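Local coordinates for protein cytosolic phospholipase A2 delta (Homo sapiens, PDB 5IZ5) that hydrolyses glycerophospholipids at the sn-2 position in a calcium-dependent manner, preferring linoleic acid there, as a cytosolic phospholipase A2, at residues V304-L309 and D322-V327. The protein carries 3 engineered substitutions. Sequence-based numbering, arbitrary orientation.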
ATOM      1  N   VAL B 304     -31.096   1.923   3.026  1.00 52.04           N
ATOM      2  CA  VAL B 304     -31.351   0.901   2.010  1.00 50.45           C
ATOM      3  C   VAL B 304     -31.313  -0.491   2.643  1.00 49.25           C
ATOM      4  O   VAL B 304     -32.116  -1.354   2.301  1.00 49.00           O
ATOM      5  CB  VAL B 304     -30.348   0.981   0.831  1.00 50.69           C
ATOM      6  CG1 VAL B 304     -30.587  -0.146  -0.168  1.00 50.46           C
ATOM      7  CG2 VAL B 304     -30.459   2.327   0.121  1.00 50.77           C
ATOM      8  N   VAL B 305     -30.390  -0.693   3.577  1.00 49.19           N
ATOM      9  CA  VAL B 305     -30.267  -1.971   4.281  1.00 49.60           C
ATOM     10  C   VAL B 305     -31.464  -2.237   5.201  1.00 50.02           C
ATOM     11  O   VAL B 305     -31.998  -3.348   5.221  1.00 48.26           O
ATOM     12  CB  VAL B 305     -28.963  -2.036   5.103  1.00 49.78           C
ATOM     13  CG1 VAL B 305     -28.917  -3.293   5.955  1.00 48.88           C
ATOM     14  CG2 VAL B 305     -27.744  -1.983   4.184  1.00 50.56           C
ATOM     15  N   ALA B 306     -31.875  -1.226   5.959  1.00 51.48           N
ATOM     16  CA  ALA B 306     -33.032  -1.348   6.857  1.00 53.32           C
ATOM     17  C   ALA B 306     -34.272  -1.807   6.093  1.00 55.02           C
ATOM     18  O   ALA B 306     -34.972  -2.730   6.519  1.00 55.22           O
ATOM     19  CB  ALA B 306     -33.309  -0.023   7.549  1.00 52.78           C
ATOM     20  N   LYS B 307     -34.521  -1.167   4.954  1.00 57.62           N
ATOM     21  CA  LYS B 307     -35.650  -1.516   4.093  1.00 61.08           C
ATOM     22  C   LYS B 307     -35.528  -2.947   3.573  1.00 60.80           C
ATOM     23  O   LYS B 307     -36.457  -3.745   3.712  1.00 61.55           O
ATOM     24  CB  LYS B 307     -35.758  -0.556   2.905  1.00 64.69           C
ATOM     25  CG  LYS B 307     -37.178  -0.115   2.587  1.00 69.72           C
ATOM     26  CD  LYS B 307     -37.325   0.314   1.134  1.00 72.37           C
ATOM     27  CE  LYS B 307     -37.224  -0.871   0.184  1.00 75.23           C
ATOM     28  NZ  LYS B 307     -37.461  -0.463  -1.226  1.00 77.65           N
ATOM     29  N   ALA B 308     -34.384  -3.269   2.974  1.00 58.82           N
ATOM     30  CA  ALA B 308     -34.166  -4.598   2.399  1.00 57.44           C
ATOM     31  C   ALA B 308     -34.227  -5.701   3.458  1.00 54.84           C
ATOM     32  O   ALA B 308     -34.667  -6.812   3.175  1.00 50.20           O
ATOM     33  CB  ALA B 308     -32.833  -4.646   1.666  1.00 58.79           C
ATOM     34  N   LEU B 309     -33.787  -5.384   4.673  1.00 54.62           N
ATOM     35  CA  LEU B 309     -33.866  -6.328   5.783  1.00 56.76           C
ATOM     36  C   LEU B 309     -35.303  -6.594   6.229  1.00 59.85           C
ATOM     37  O   LEU B 309     -35.671  -7.736   6.501  1.00 59.12           O
ATOM     38  CB  LEU B 309     -33.082  -5.822   6.989  1.00 58.57           C
ATOM     39  CG  LEU B 309     -31.636  -6.273   7.135  1.00 59.32           C
ATOM     40  CD1 LEU B 309     -31.057  -5.637   8.380  1.00 60.44           C
ATOM     41  CD2 LEU B 309     -31.530  -7.787   7.220  1.00 59.77           C
ATOM     42  N   ASP B 322     -29.564   2.330  14.805  1.00 71.80           N
ATOM     43  CA  ASP B 322     -28.680   1.582  15.705  1.00 71.99           C
ATOM     44  C   ASP B 322     -28.910   0.075  15.726  1.00 70.41           C
ATOM     45  O   ASP B 322     -28.094  -0.656  16.280  1.00 71.94           O
ATOM     46  CB  ASP B 322     -28.831   2.112  17.137  1.00 72.70           C
ATOM     47  CG  ASP B 322     -30.263   2.015  17.642  1.00 74.72           C
ATOM     48  OD1 ASP B 322     -30.968   3.048  17.614  1.00 74.51           O
ATOM     49  OD2 ASP B 322     -30.691   0.904  18.033  1.00 73.77           O
ATOM     50  N   GLU B 323     -30.022  -0.390  15.166  1.00 68.76           N
ATOM     51  CA  GLU B 323     -30.304  -1.821  15.129  1.00 69.28           C
ATOM     52  C   GLU B 323     -29.882  -2.470  13.817  1.00 64.38           C
ATOM     53  O   GLU B 323     -29.831  -3.685  13.746  1.00 64.02           O
ATOM     54  CB  GLU B 323     -31.789  -2.055  15.395  1.00 74.07           C
ATOM     55  CG  GLU B 323     -32.287  -3.498  15.395  1.00 79.27           C
ATOM     56  CD  GLU B 323     -31.482  -4.413  16.302  1.00 84.11           C
ATOM     57  OE1 GLU B 323     -31.583  -4.233  17.530  1.00 88.21           O
ATOM     58  OE2 GLU B 323     -30.760  -5.308  15.800  1.00 86.96           O
ATOM     59  N   VAL B 324     -29.552  -1.674  12.799  1.00 59.87           N
ATOM     60  CA  VAL B 324     -29.218  -2.213  11.482  1.00 57.66           C
ATOM     61  C   VAL B 324     -27.856  -2.904  11.553  1.00 53.92           C
ATOM     62  O   VAL B 324     -26.844  -2.250  11.834  1.00 51.98           O
ATOM     63  CB  VAL B 324     -29.185  -1.118  10.385  1.00 58.75           C
ATOM     64  CG1 VAL B 324     -28.887  -1.731   9.021  1.00 57.53           C
ATOM     65  CG2 VAL B 324     -30.515  -0.379  10.329  1.00 60.27           C
ATOM     66  N   PRO B 325     -27.821  -4.226  11.309  1.00 51.21           N
ATOM     67  CA  PRO B 325     -26.540  -4.922  11.353  1.00 51.13           C
ATOM     68  C   PRO B 325     -25.655  -4.578  10.155  1.00 47.48           C
ATOM     69  O   PRO B 325     -26.160  -4.348   9.055  1.00 45.14           O
ATOM     70  CB  PRO B 325     -26.946  -6.396  11.317  1.00 51.18           C
ATOM     71  CG  PRO B 325     -28.204  -6.392  10.520  1.00 52.18           C
ATOM     72  CD  PRO B 325     -28.919  -5.134  10.930  1.00 52.05           C
ATOM     73  N   VAL B 326     -24.348  -4.522  10.390  1.00 45.49           N
ATOM     74  CA  VAL B 326     -23.378  -4.237   9.339  1.00 44.17           C
ATOM     75  C   VAL B 326     -22.943  -5.568   8.729  1.00 42.28           C
ATOM     76  O   VAL B 326     -22.343  -6.411   9.400  1.00 42.11           O
ATOM     77  CB  VAL B 326     -22.170  -3.454   9.893  1.00 44.55           C
ATOM     78  CG1 VAL B 326     -21.154  -3.162   8.796  1.00 44.24           C
ATOM     79  CG2 VAL B 326     -22.634  -2.150  10.536  1.00 44.71           C
ATOM     80  N   VAL B 327     -23.273  -5.751   7.458  1.00 41.63           N
ATOM     81  CA  VAL B 327     -22.993  -6.991   6.740  1.00 42.65           C
ATOM     82  C   VAL B 327     -21.917  -6.742   5.686  1.00 43.12           C
ATOM     83  O   VAL B 327     -21.976  -5.755   4.960  1.00 42.85           O
ATOM     84  CB  VAL B 327     -24.260  -7.526   6.042  1.00 41.39           C
ATOM     85  CG1 VAL B 327     -23.952  -8.781   5.239  1.00 41.27           C
ATOM     86  CG2 VAL B 327     -25.355  -7.809   7.065  1.00 41.86           C
TER
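Val305 and Val324 both hold CG1 anti to the backbone N (chi1 173° and -178°), and these two methyls meet at 3.4 Å from Val305 CG1 to Val324 CG1, a tight approach for two carbons. The two side chains cross obliquely, with Val305 CB also 3.9 Å from Val324 CG1. The other branch of Val324 serves a second partner: its CG2 lies 4.0 Å from Ala306 CB, so the valine spans two consecutive residues of the helix. The backbone evidence agrees, since the nearest CA atoms are those of Ala306 and Val324, 6.1 Å apart. One turn beyond Val305, Leu309 and Pro325 approach tip to tip; Leu309 CD1 is 3.4 Å from Pro325 CD, again tight, and 3.6 Å from Pro325 CG. Helix 292-313 is thereby packed against the loop leading into strand 327-331, a parallel strand of the mixed sheet in the alpha/beta hydrolase catalytic domain. The side-chain to side-chain contacts are all apolar; Val305, Leu309, Val324 and Pro325 are buried and Ala306 partly exposed. Helix 797-810 also covers the loop, with Ala807 and Leu808 touching Pro325, while the carbonyl O of Val324 accepts a hydrogen bond from Arg811 NH1.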